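Local coordinates for protein type III effector HopU1 (PDB 3U0J) that probably transfers ADP-ribose from NAD+ to arginine side chains of target proteins, as a bacterial type III effector acting in plant immunity, at residues R36-F50 / P146-D160. Numbering follows the deposited sequence.
Sequences RHYSTGQDRHDFYRF and PHIKMLSSALNRLMD
Asn156 meets the extended lead-in to helix 41-52 with both ends of its amide. ND2 donates to His37 O at 2.8 Å, nearly straight at 172° and in the amide plane, while OD1 sits over one face of the Arg36 guanidinium, making no hydrogen bond there. Two bends in the Arg36 chain, at chi2 and chi3, carry that group across the amide to Asp160, where NH2 forms a salt bridge with OD1. Within the guanidinium plane the same NH2 donates to Tyr38 OH, which in turn donates to Asp160 OD2, modelled too short to read strictly. The Tyr38 ring takes Arg157 CD at its edge, 3.6 Å from CD1, and the Arg157 guanidinium stands at 67° to that ring. From there Arg157 NH2 reaches Ser39 OG, and Ser39 N donates to Ser153 OG at 2.8 Å; Glu91 of helix 89-99 binds both serine hydroxyls and Arg157 NE. A capping box of Thr40 and Asp43 then opens helix 41-52; the axes of 41-50 and 146-160, the latter in the ADP-ribosyltransferase region, approach to 9.0 Å and cross at -123°. Both Asp43 oxygens are met from above the carboxylate plane, OD2 by Thr40 N and OD1 by Lys149 NZ in a 2.7 Å salt bridge. Further along, Met150 CG lies over the Phe47 face, 4.1 Å from the ring centroid, and His147 ND1 lies at that ring's edge, its NE2 hydrogen-bonded to His98. Phe50 CE2 packs on His147 CB at 3.5 Å, and Phe50 CB abuts Pro146 CB.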
ATOM      1  N   ARG A  36     -16.975  -2.035  -6.625  1.00 49.80           N
ATOM      2  CA  ARG A  36     -15.638  -2.451  -6.238  1.00 38.22           C
ATOM      3  C   ARG A  36     -14.971  -2.955  -7.516  1.00 37.30           C
ATOM      4  O   ARG A  36     -15.568  -3.702  -8.297  1.00 35.61           O
ATOM      5  CB  ARG A  36     -15.663  -3.546  -5.170  1.00 38.41           C
ATOM      6  CG  ARG A  36     -16.450  -3.176  -3.922  1.00 51.89           C
ATOM      7  CD  ARG A  36     -15.778  -3.659  -2.638  1.00 38.25           C
ATOM      8  NE  ARG A  36     -15.218  -5.003  -2.784  1.00 46.16           N
ATOM      9  CZ  ARG A  36     -14.450  -5.589  -1.861  1.00 47.45           C
ATOM     10  NH1 ARG A  36     -14.162  -4.948  -0.725  1.00 48.74           N
ATOM     11  NH2 ARG A  36     -13.961  -6.812  -2.061  1.00 33.88           N
ATOM     12  N   HIS A  37     -13.741  -2.527  -7.750  1.00 33.80           N
ATOM     13  CA  HIS A  37     -13.095  -2.832  -9.007  1.00 26.84           C
ATOM     14  C   HIS A  37     -12.459  -4.220  -9.005  1.00 22.28           C
ATOM     15  O   HIS A  37     -11.716  -4.560  -8.087  1.00 19.44           O
ATOM     16  CB  HIS A  37     -12.050  -1.772  -9.348  1.00 24.46           C
ATOM     17  CG  HIS A  37     -11.164  -2.163 -10.489  1.00 24.27           C
ATOM     18  ND1 HIS A  37     -11.584  -2.124 -11.802  1.00 20.72           N
ATOM     19  CD2 HIS A  37      -9.898  -2.646 -10.512  1.00 21.70           C
ATOM     20  CE1 HIS A  37     -10.607  -2.540 -12.588  1.00 22.84           C
ATOM     21  NE2 HIS A  37      -9.571  -2.865 -11.832  1.00 25.42           N
ATOM     22  N   TYR A  38     -12.775  -5.010 -10.033  1.00 22.84           N
ATOM     23  CA  TYR A  38     -12.076  -6.268 -10.334  1.00 21.08           C
ATOM     24  C   TYR A  38     -11.513  -6.255 -11.748  1.00 17.66           C
ATOM     25  O   TYR A  38     -12.176  -5.834 -12.689  1.00 20.67           O
ATOM     26  CB  TYR A  38     -12.988  -7.485 -10.166  1.00 16.78           C
ATOM     27  CG  TYR A  38     -13.486  -7.641  -8.762  1.00 21.53           C
ATOM     28  CD1 TYR A  38     -12.834  -8.474  -7.862  1.00 19.48           C
ATOM     29  CD2 TYR A  38     -14.601  -6.935  -8.320  1.00 21.43           C
ATOM     30  CE1 TYR A  38     -13.284  -8.603  -6.563  1.00 22.48           C
ATOM     31  CE2 TYR A  38     -15.058  -7.061  -7.031  1.00 19.82           C
ATOM     32  CZ  TYR A  38     -14.400  -7.896  -6.152  1.00 25.42           C
ATOM     33  OH  TYR A  38     -14.860  -8.022  -4.853  1.00 28.65           O
ATOM     34  N   SER A  39     -10.292  -6.742 -11.892  1.00 19.74           N
ATOM     35  CA  SER A  39      -9.605  -6.709 -13.169  1.00 17.82           C
ATOM     36  C   SER A  39     -10.306  -7.549 -14.220  1.00 17.18           C
ATOM     37  O   SER A  39     -10.975  -8.539 -13.909  1.00 19.17           O
ATOM     38  CB  SER A  39      -8.177  -7.206 -13.001  1.00 16.44           C
ATOM     39  OG  SER A  39      -8.180  -8.478 -12.401  1.00 17.28           O
ATOM     40  N   THR A  40     -10.135  -7.132 -15.468  1.00 16.74           N
ATOM     41  CA  THR A  40     -10.602  -7.877 -16.628  1.00 15.15           C
ATOM     42  C   THR A  40      -9.390  -8.387 -17.367  1.00 17.49           C
ATOM     43  O   THR A  40      -8.246  -8.041 -17.028  1.00 18.60           O
ATOM     44  CB  THR A  40     -11.342  -6.961 -17.592  1.00 16.17           C
ATOM     45  OG1 THR A  40     -10.410  -6.013 -18.154  1.00 17.18           O
ATOM     46  CG2 THR A  40     -12.435  -6.209 -16.854  1.00 15.32           C
ATOM     47  N   GLY A  41      -9.630  -9.192 -18.396  1.00 17.19           N
ATOM     48  CA  GLY A  41      -8.544  -9.684 -19.224  1.00 13.02           C
ATOM     49  C   GLY A  41      -7.747  -8.564 -19.879  1.00 14.56           C
ATOM     50  O   GLY A  41      -6.521  -8.629 -19.951  1.00 17.86           O
ATOM     51  N   GLN A  42      -8.436  -7.532 -20.357  1.00 14.42           N
ATOM     52  CA  GLN A  42      -7.759  -6.421 -21.003  1.00 16.17           C
ATOM     53  C   GLN A  42      -6.876  -5.688 -19.987  1.00 17.07           C
ATOM     54  O   GLN A  42      -5.729  -5.339 -20.294  1.00 15.50           O
ATOM     55  CB  GLN A  42      -8.765  -5.473 -21.671  1.00 13.02           C
ATOM     56  CG  GLN A  42      -8.141  -4.266 -22.377  1.00 14.16           C
ATOM     57  CD  GLN A  42      -7.262  -4.646 -23.544  1.00 17.82           C
ATOM     58  OE1 GLN A  42      -6.064  -4.296 -23.589  1.00 15.72           O
ATOM     59  NE2 GLN A  42      -7.841  -5.382 -24.500  1.00 14.87           N
ATOM     60  N   ASP A  43      -7.399  -5.493 -18.778  1.00 13.93           N
ATOM     61  CA  ASP A  43      -6.640  -4.851 -17.719  1.00 13.81           C
ATOM     62  C   ASP A  43      -5.337  -5.573 -17.482  1.00 17.78           C
ATOM     63  O   ASP A  43      -4.271  -4.943 -17.426  1.00 16.58           O
ATOM     64  CB  ASP A  43      -7.427  -4.840 -16.414  1.00 17.42           C
ATOM     65  CG  ASP A  43      -8.569  -3.867 -16.442  1.00 19.90           C
ATOM     66  OD1 ASP A  43      -8.514  -2.940 -17.275  1.00 25.24           O
ATOM     67  OD2 ASP A  43      -9.524  -4.024 -15.647  1.00 19.56           O
ATOM     68  N   ARG A  44      -5.430  -6.900 -17.340  1.00 17.62           N
ATOM     69  CA  ARG A  44      -4.265  -7.734 -17.055  1.00 11.94           C
ATOM     70  C   ARG A  44      -3.230  -7.680 -18.176  1.00 13.65           C
ATOM     71  O   ARG A  44      -2.039  -7.810 -17.928  1.00 13.85           O
ATOM     72  CB  ARG A  44      -4.677  -9.164 -16.742  1.00 13.58           C
ATOM     73  CG  ARG A  44      -5.466  -9.298 -15.441  1.00 16.30           C
ATOM     74  CD  ARG A  44      -5.664 -10.753 -14.986  1.00 16.81           C
ATOM     75  NE  ARG A  44      -6.619 -11.465 -15.840  1.00 17.84           N
ATOM     76  CZ  ARG A  44      -7.944 -11.340 -15.754  1.00 20.28           C
ATOM     77  NH1 ARG A  44      -8.492 -10.525 -14.844  1.00 18.39           N
ATOM     78  NH2 ARG A  44      -8.727 -12.020 -16.590  1.00 17.29           N
ATOM     79  N   HIS A  45      -3.667  -7.452 -19.410  1.00 12.39           N
ATOM     80  CA  HIS A  45      -2.708  -7.243 -20.487  1.00 13.84           C
ATOM     81  C   HIS A  45      -2.045  -5.855 -20.371  1.00 16.25           C
ATOM     82  O   HIS A  45      -0.831  -5.695 -20.557  1.00 11.24           O
ATOM     83  CB  HIS A  45      -3.405  -7.364 -21.839  1.00 15.65           C
ATOM     84  CG  HIS A  45      -3.390  -8.744 -22.417  1.00 16.16           C
ATOM     85  ND1 HIS A  45      -4.507  -9.554 -22.439  1.00 13.43           N
ATOM     86  CD2 HIS A  45      -2.400  -9.448 -23.012  1.00 15.12           C
ATOM     87  CE1 HIS A  45      -4.201 -10.703 -23.008  1.00 16.94           C
ATOM     88  NE2 HIS A  45      -2.927 -10.665 -23.363  1.00 20.68           N
ATOM     89  N   ASP A  46      -2.878  -4.853 -20.094  1.00 16.98           N
ATOM     90  CA  ASP A  46      -2.414  -3.502 -19.894  1.00 15.77           C
ATOM     91  C   ASP A  46      -1.284  -3.559 -18.873  1.00 19.03           C
ATOM     92  O   ASP A  46      -0.163  -3.104 -19.136  1.00 17.73           O
ATOM     93  CB  ASP A  46      -3.551  -2.653 -19.345  1.00 13.80           C
ATOM     94  CG  ASP A  46      -4.571  -2.297 -20.394  1.00 18.23           C
ATOM     95  OD1 ASP A  46      -4.296  -2.550 -21.589  1.00 19.07           O
ATOM     96  OD2 ASP A  46      -5.650  -1.756 -20.023  1.00 19.53           O
ATOM     97  N   PHE A  47      -1.583  -4.149 -17.715  1.00 17.27           N
ATOM     98  CA  PHE A  47      -0.615  -4.219 -16.632  1.00 15.90           C
ATOM     99  C   PHE A  47       0.722  -4.841 -17.028  1.00 15.00           C
ATOM    100  O   PHE A  47       1.784  -4.311 -16.703  1.00 16.12           O
ATOM    101  CB  PHE A  47      -1.164  -4.977 -15.440  1.00 12.51           C
ATOM    102  CG  PHE A  47      -0.178  -5.086 -14.319  1.00 16.14           C
ATOM    103  CD1 PHE A  47      -0.012  -4.033 -13.420  1.00 14.84           C
ATOM    104  CD2 PHE A  47       0.626  -6.216 -14.185  1.00 15.03           C
ATOM    105  CE1 PHE A  47       0.911  -4.126 -12.389  1.00 14.06           C
ATOM    106  CE2 PHE A  47       1.552  -6.318 -13.153  1.00 12.98           C
ATOM    107  CZ  PHE A  47       1.700  -5.277 -12.255  1.00 13.67           C
ATOM    108  N   TYR A  48       0.664  -5.983 -17.694  1.00 12.78           N
ATOM    109  CA  TYR A  48       1.869  -6.634 -18.163  1.00 14.26           C
ATOM    110  C   TYR A  48       2.727  -5.680 -19.012  1.00 16.83           C
ATOM    111  O   TYR A  48       3.943  -5.577 -18.811  1.00 16.34           O
ATOM    112  CB  TYR A  48       1.541  -7.900 -18.958  1.00 12.81           C
ATOM    113  CG  TYR A  48       2.781  -8.512 -19.511  1.00 13.24           C
ATOM    114  CD1 TYR A  48       3.611  -9.260 -18.708  1.00 15.28           C
ATOM    115  CD2 TYR A  48       3.166  -8.293 -20.825  1.00 17.33           C
ATOM    116  CE1 TYR A  48       4.789  -9.806 -19.200  1.00 20.06           C
ATOM    117  CE2 TYR A  48       4.347  -8.838 -21.333  1.00 16.52           C
ATOM    118  CZ  TYR A  48       5.153  -9.594 -20.510  1.00 20.47           C
ATOM    119  OH  TYR A  48       6.327 -10.143 -20.984  1.00 24.67           O
ATOM    120  N   ARG A  49       2.101  -4.981 -19.953  1.00 13.69           N
ATOM    121  CA  ARG A  49       2.826  -4.042 -20.796  1.00 15.05           C
ATOM    122  C   ARG A  49       3.333  -2.848 -19.996  1.00 17.33           C
ATOM    123  O   ARG A  49       4.400  -2.310 -20.284  1.00 19.15           O
ATOM    124  CB  ARG A  49       1.959  -3.550 -21.975  1.00 17.58           C
ATOM    125  CG  ARG A  49       2.004  -4.442 -23.226  1.00 15.86           C
ATOM    126  CD  ARG A  49       3.411  -5.007 -23.516  1.00 13.04           C
ATOM    127  NE  ARG A  49       3.324  -6.219 -24.323  1.00 13.83           N
ATOM    128  CZ  ARG A  49       4.361  -6.977 -24.664  1.00 14.49           C
ATOM    129  NH1 ARG A  49       5.580  -6.625 -24.278  1.00  9.30           N
ATOM    130  NH2 ARG A  49       4.174  -8.078 -25.402  1.00 13.72           N
ATOM    131  N   PHE A  50       2.552  -2.425 -19.008  1.00 17.16           N
ATOM    132  CA  PHE A  50       2.947  -1.328 -18.144  1.00 18.37           C
ATOM    133  C   PHE A  50       4.182  -1.728 -17.402  1.00 18.84           C
ATOM    134  O   PHE A  50       5.171  -0.987 -17.379  1.00 22.70           O
ATOM    135  CB  PHE A  50       1.853  -0.996 -17.122  1.00 21.01           C
ATOM    136  CG  PHE A  50       2.351  -0.225 -15.910  1.00 18.08           C
ATOM    137  CD1 PHE A  50       2.511   1.155 -15.954  1.00 21.20           C
ATOM    138  CD2 PHE A  50       2.655  -0.880 -14.728  1.00 17.37           C
ATOM    139  CE1 PHE A  50       2.972   1.872 -14.832  1.00 17.41           C
ATOM    140  CE2 PHE A  50       3.112  -0.172 -13.616  1.00 16.68           C
ATOM    141  CZ  PHE A  50       3.264   1.209 -13.676  1.00 15.57           C
ATOM    142  N   PRO A 146      -2.941   1.500 -15.205  1.00 18.79           N
ATOM    143  CA  PRO A 146      -2.874   0.042 -15.284  1.00 14.76           C
ATOM    144  C   PRO A 146      -2.430  -0.575 -13.962  1.00 14.41           C
ATOM    145  O   PRO A 146      -2.883  -1.653 -13.623  1.00 16.74           O
ATOM    146  CB  PRO A 146      -1.819  -0.199 -16.358  1.00 15.82           C
ATOM    147  CG  PRO A 146      -1.775   1.030 -17.137  1.00 16.73           C
ATOM    148  CD  PRO A 146      -2.075   2.141 -16.207  1.00 20.19           C
ATOM    149  N   HIS A 147      -1.568   0.104 -13.217  1.00 16.35           N
ATOM    150  CA  HIS A 147      -1.104  -0.408 -11.929  1.00 16.14           C
ATOM    151  C   HIS A 147      -2.083  -0.079 -10.800  1.00 16.12           C
ATOM    152  O   HIS A 147      -2.306  -0.884  -9.885  1.00 14.64           O
ATOM    153  CB  HIS A 147       0.283   0.153 -11.597  1.00 14.88           C
ATOM    154  CG  HIS A 147       0.781  -0.226 -10.235  1.00 14.68           C
ATOM    155  ND1 HIS A 147       1.447  -1.410  -9.991  1.00 11.81           N
ATOM    156  CD2 HIS A 147       0.722   0.426  -9.047  1.00 14.59           C
ATOM    157  CE1 HIS A 147       1.774  -1.472  -8.712  1.00 11.75           C
ATOM    158  NE2 HIS A 147       1.349  -0.371  -8.116  1.00 13.50           N
ATOM    159  N   ILE A 148      -2.658   1.113 -10.844  1.00 15.62           N
ATOM    160  CA  ILE A 148      -3.574   1.476  -9.782  1.00 18.30           C
ATOM    161  C   ILE A 148      -4.711   0.478  -9.789  1.00 16.06           C
ATOM    162  O   ILE A 148      -5.119  -0.026  -8.739  1.00 15.56           O
ATOM    163  CB  ILE A 148      -4.105   2.905  -9.938  1.00 18.43           C
ATOM    164  CG1 ILE A 148      -2.975   3.904  -9.669  1.00 17.99           C
ATOM    165  CG2 ILE A 148      -5.231   3.130  -8.980  1.00 13.30           C
ATOM    166  CD1 ILE A 148      -3.281   5.331 -10.046  1.00 20.44           C
ATOM    167  N   LYS A 149      -5.187   0.167 -10.991  1.00 13.78           N
ATOM    168  CA  LYS A 149      -6.329  -0.709 -11.138  1.00 15.15           C
ATOM    169  C   LYS A 149      -5.942  -2.113 -10.730  1.00 13.21           C
ATOM    170  O   LYS A 149      -6.681  -2.773 -10.014  1.00 14.42           O
ATOM    171  CB  LYS A 149      -6.905  -0.667 -12.563  1.00 15.89           C
ATOM    172  CG  LYS A 149      -7.324   0.731 -13.032  1.00 19.06           C
ATOM    173  CD  LYS A 149      -8.293   0.675 -14.210  1.00 34.45           C
ATOM    174  CE  LYS A 149      -7.735  -0.129 -15.396  1.00 37.37           C
ATOM    175  NZ  LYS A 149      -8.746  -0.334 -16.485  1.00 33.01           N
ATOM    176  N   MET A 150      -4.771  -2.570 -11.158  1.00 13.18           N
ATOM    177  CA  MET A 150      -4.376  -3.932 -10.851  1.00 10.69           C
ATOM    178  C   MET A 150      -4.256  -4.110  -9.346  1.00 13.49           C
ATOM    179  O   MET A 150      -4.742  -5.105  -8.806  1.00 13.52           O
ATOM    180  CB  MET A 150      -3.088  -4.330 -11.572  1.00 10.76           C
ATOM    181  CG  MET A 150      -2.996  -5.837 -11.898  1.00 11.62           C
ATOM    182  SD  MET A 150      -4.460  -6.614 -12.638  1.00  1.96           S
ATOM    183  CE  MET A 150      -4.085  -8.242 -12.145  1.00 12.58           C
ATOM    184  N   LEU A 151      -3.645  -3.139  -8.662  1.00 13.79           N
ATOM    185  CA  LEU A 151      -3.460  -3.239  -7.211  1.00 13.22           C
ATOM    186  C   LEU A 151      -4.814  -3.232  -6.505  1.00 15.29           C
ATOM    187  O   LEU A 151      -5.061  -4.031  -5.592  1.00 15.07           O
ATOM    188  CB  LEU A 151      -2.602  -2.097  -6.679  1.00 12.87           C
ATOM    189  CG  LEU A 151      -1.542  -2.418  -5.617  1.00 13.78           C
ATOM    190  CD1 LEU A 151      -1.368  -1.265  -4.658  1.00 10.29           C
ATOM    191  CD2 LEU A 151      -1.827  -3.682  -4.853  1.00 12.98           C
ATOM    192  N   SER A 152      -5.700  -2.334  -6.928  1.00 14.11           N
ATOM    193  CA  SER A 152      -7.033  -2.313  -6.357  1.00 14.02           C
ATOM    194  C   SER A 152      -7.692  -3.683  -6.496  1.00 14.23           C
ATOM    195  O   SER A 152      -8.190  -4.236  -5.528  1.00 15.85           O
ATOM    196  CB  SER A 152      -7.888  -1.243  -7.019  1.00 16.30           C
ATOM    197  OG  SER A 152      -7.408   0.054  -6.728  1.00 19.17           O
ATOM    198  N   SER A 153      -7.677  -4.235  -7.701  1.00 13.60           N
ATOM    199  CA  SER A 153      -8.269  -5.550  -7.919  1.00 17.41           C
ATOM    200  C   SER A 153      -7.641  -6.584  -6.995  1.00 17.23           C
ATOM    201  O   SER A 153      -8.342  -7.388  -6.397  1.00 14.65           O
ATOM    202  CB  SER A 153      -8.123  -5.993  -9.377  1.00 16.67           C
ATOM    203  OG  SER A 153      -8.721  -7.262  -9.595  1.00 15.75           O
ATOM    204  N   ALA A 154      -6.317  -6.552  -6.875  1.00 16.12           N
ATOM    205  CA  ALA A 154      -5.633  -7.524  -6.045  1.00 15.19           C
ATOM    206  C   ALA A 154      -6.195  -7.483  -4.640  1.00 17.37           C
ATOM    207  O   ALA A 154      -6.579  -8.521  -4.081  1.00 17.50           O
ATOM    208  CB  ALA A 154      -4.156  -7.262  -6.019  1.00 14.00           C
ATOM    209  N   LEU A 155      -6.240  -6.286  -4.064  1.00 15.34           N
ATOM    210  CA  LEU A 155      -6.713  -6.165  -2.696  1.00 14.06           C
ATOM    211  C   LEU A 155      -8.166  -6.618  -2.609  1.00 15.84           C
ATOM    212  O   LEU A 155      -8.566  -7.216  -1.626  1.00 17.95           O
ATOM    213  CB  LEU A 155      -6.555  -4.742  -2.182  1.00 12.32           C
ATOM    214  CG  LEU A 155      -5.200  -4.058  -2.396  1.00 15.92           C
ATOM    215  CD1 LEU A 155      -5.182  -2.694  -1.718  1.00 14.09           C
ATOM    216  CD2 LEU A 155      -4.017  -4.900  -1.923  1.00 13.40           C
ATOM    217  N   ASN A 156      -8.958  -6.351  -3.638  1.00 15.25           N
ATOM    218  CA  ASN A 156     -10.353  -6.764  -3.604  1.00 17.94           C
ATOM    219  C   ASN A 156     -10.498  -8.295  -3.601  1.00 21.30           C
ATOM    220  O   ASN A 156     -11.203  -8.840  -2.742  1.00 20.36           O
ATOM    221  CB  ASN A 156     -11.180  -6.104  -4.724  1.00 20.30           C
ATOM    222  CG  ASN A 156     -11.646  -4.680  -4.367  1.00 21.70           C
ATOM    223  OD1 ASN A 156     -11.789  -4.343  -3.204  1.00 22.73           O
ATOM    224  ND2 ASN A 156     -11.900  -3.856  -5.382  1.00 21.66           N
ATOM    225  N   ARG A 157      -9.835  -8.972  -4.550  1.00 20.07           N
ATOM    226  CA  ARG A 157      -9.770 -10.432  -4.611  1.00 14.82           C
ATOM    227  C   ARG A 157      -9.385 -11.005  -3.244  1.00 18.85           C
ATOM    228  O   ARG A 157      -9.986 -11.958  -2.774  1.00 20.75           O
ATOM    229  CB  ARG A 157      -8.695 -10.877  -5.602  1.00 21.77           C
ATOM    230  CG  ARG A 157      -9.130 -11.438  -6.955  1.00 21.16           C
ATOM    231  CD  ARG A 157      -9.776 -10.383  -7.732  1.00 18.13           C
ATOM    232  NE  ARG A 157      -9.536 -10.356  -9.181  1.00 19.78           N
ATOM    233  CZ  ARG A 157     -10.408 -10.794 -10.092  1.00 19.16           C
ATOM    234  NH1 ARG A 157     -11.520 -11.412  -9.717  1.00 14.56           N
ATOM    235  NH2 ARG A 157     -10.159 -10.632 -11.379  1.00 17.17           N
ATOM    236  N   LEU A 158      -8.364 -10.438  -2.612  1.00 16.88           N
ATOM    237  CA  LEU A 158      -7.882 -10.968  -1.333  1.00 17.68           C
ATOM    238  C   LEU A 158      -8.814 -10.670  -0.167  1.00 20.76           C
ATOM    239  O   LEU A 158      -9.062 -11.537   0.669  1.00 24.03           O
ATOM    240  CB  LEU A 158      -6.485 -10.440  -0.993  1.00 17.81           C
ATOM    241  CG  LEU A 158      -5.252 -10.953  -1.740  1.00 18.08           C
ATOM    242  CD1 LEU A 158      -4.061 -10.009  -1.515  1.00 14.93           C
ATOM    243  CD2 LEU A 158      -4.904 -12.394  -1.362  1.00 16.50           C
ATOM    244  N   MET A 159      -9.299  -9.439  -0.068  1.00 20.14           N
ATOM    245  CA  MET A 159     -10.253  -9.139   0.987  1.00 17.29           C
ATOM    246  C   MET A 159     -11.502 -10.030   0.810  1.00 20.02           C
ATOM    247  O   MET A 159     -12.144 -10.398   1.773  1.00 19.33           O
ATOM    248  CB  MET A 159     -10.578  -7.639   1.044  1.00 15.84           C
ATOM    249  CG  MET A 159      -9.509  -6.795   1.744  1.00 18.92           C
ATOM    250  SD  MET A 159      -9.921  -5.049   1.928  1.00  9.42           S
ATOM    251  CE  MET A 159     -10.163  -4.680   0.212  1.00 14.99           C
ATOM    252  N   ASP A 160     -11.823 -10.417  -0.418  1.00 21.63           N
ATOM    253  CA  ASP A 160     -13.015 -11.238  -0.636  1.00 22.18           C
ATOM    254  C   ASP A 160     -12.919 -12.585   0.032  1.00 26.07           C
ATOM    255  O   ASP A 160     -13.925 -13.120   0.506  1.00 28.49           O
ATOM    256  CB  ASP A 160     -13.309 -11.443  -2.113  1.00 19.62           C
ATOM    257  CG  ASP A 160     -14.003 -10.255  -2.727  1.00 24.87           C
ATOM    258  OD1 ASP A 160     -14.447  -9.384  -1.946  1.00 23.36           O
ATOM    259  OD2 ASP A 160     -14.092 -10.198  -3.978  1.00 23.54           O
TER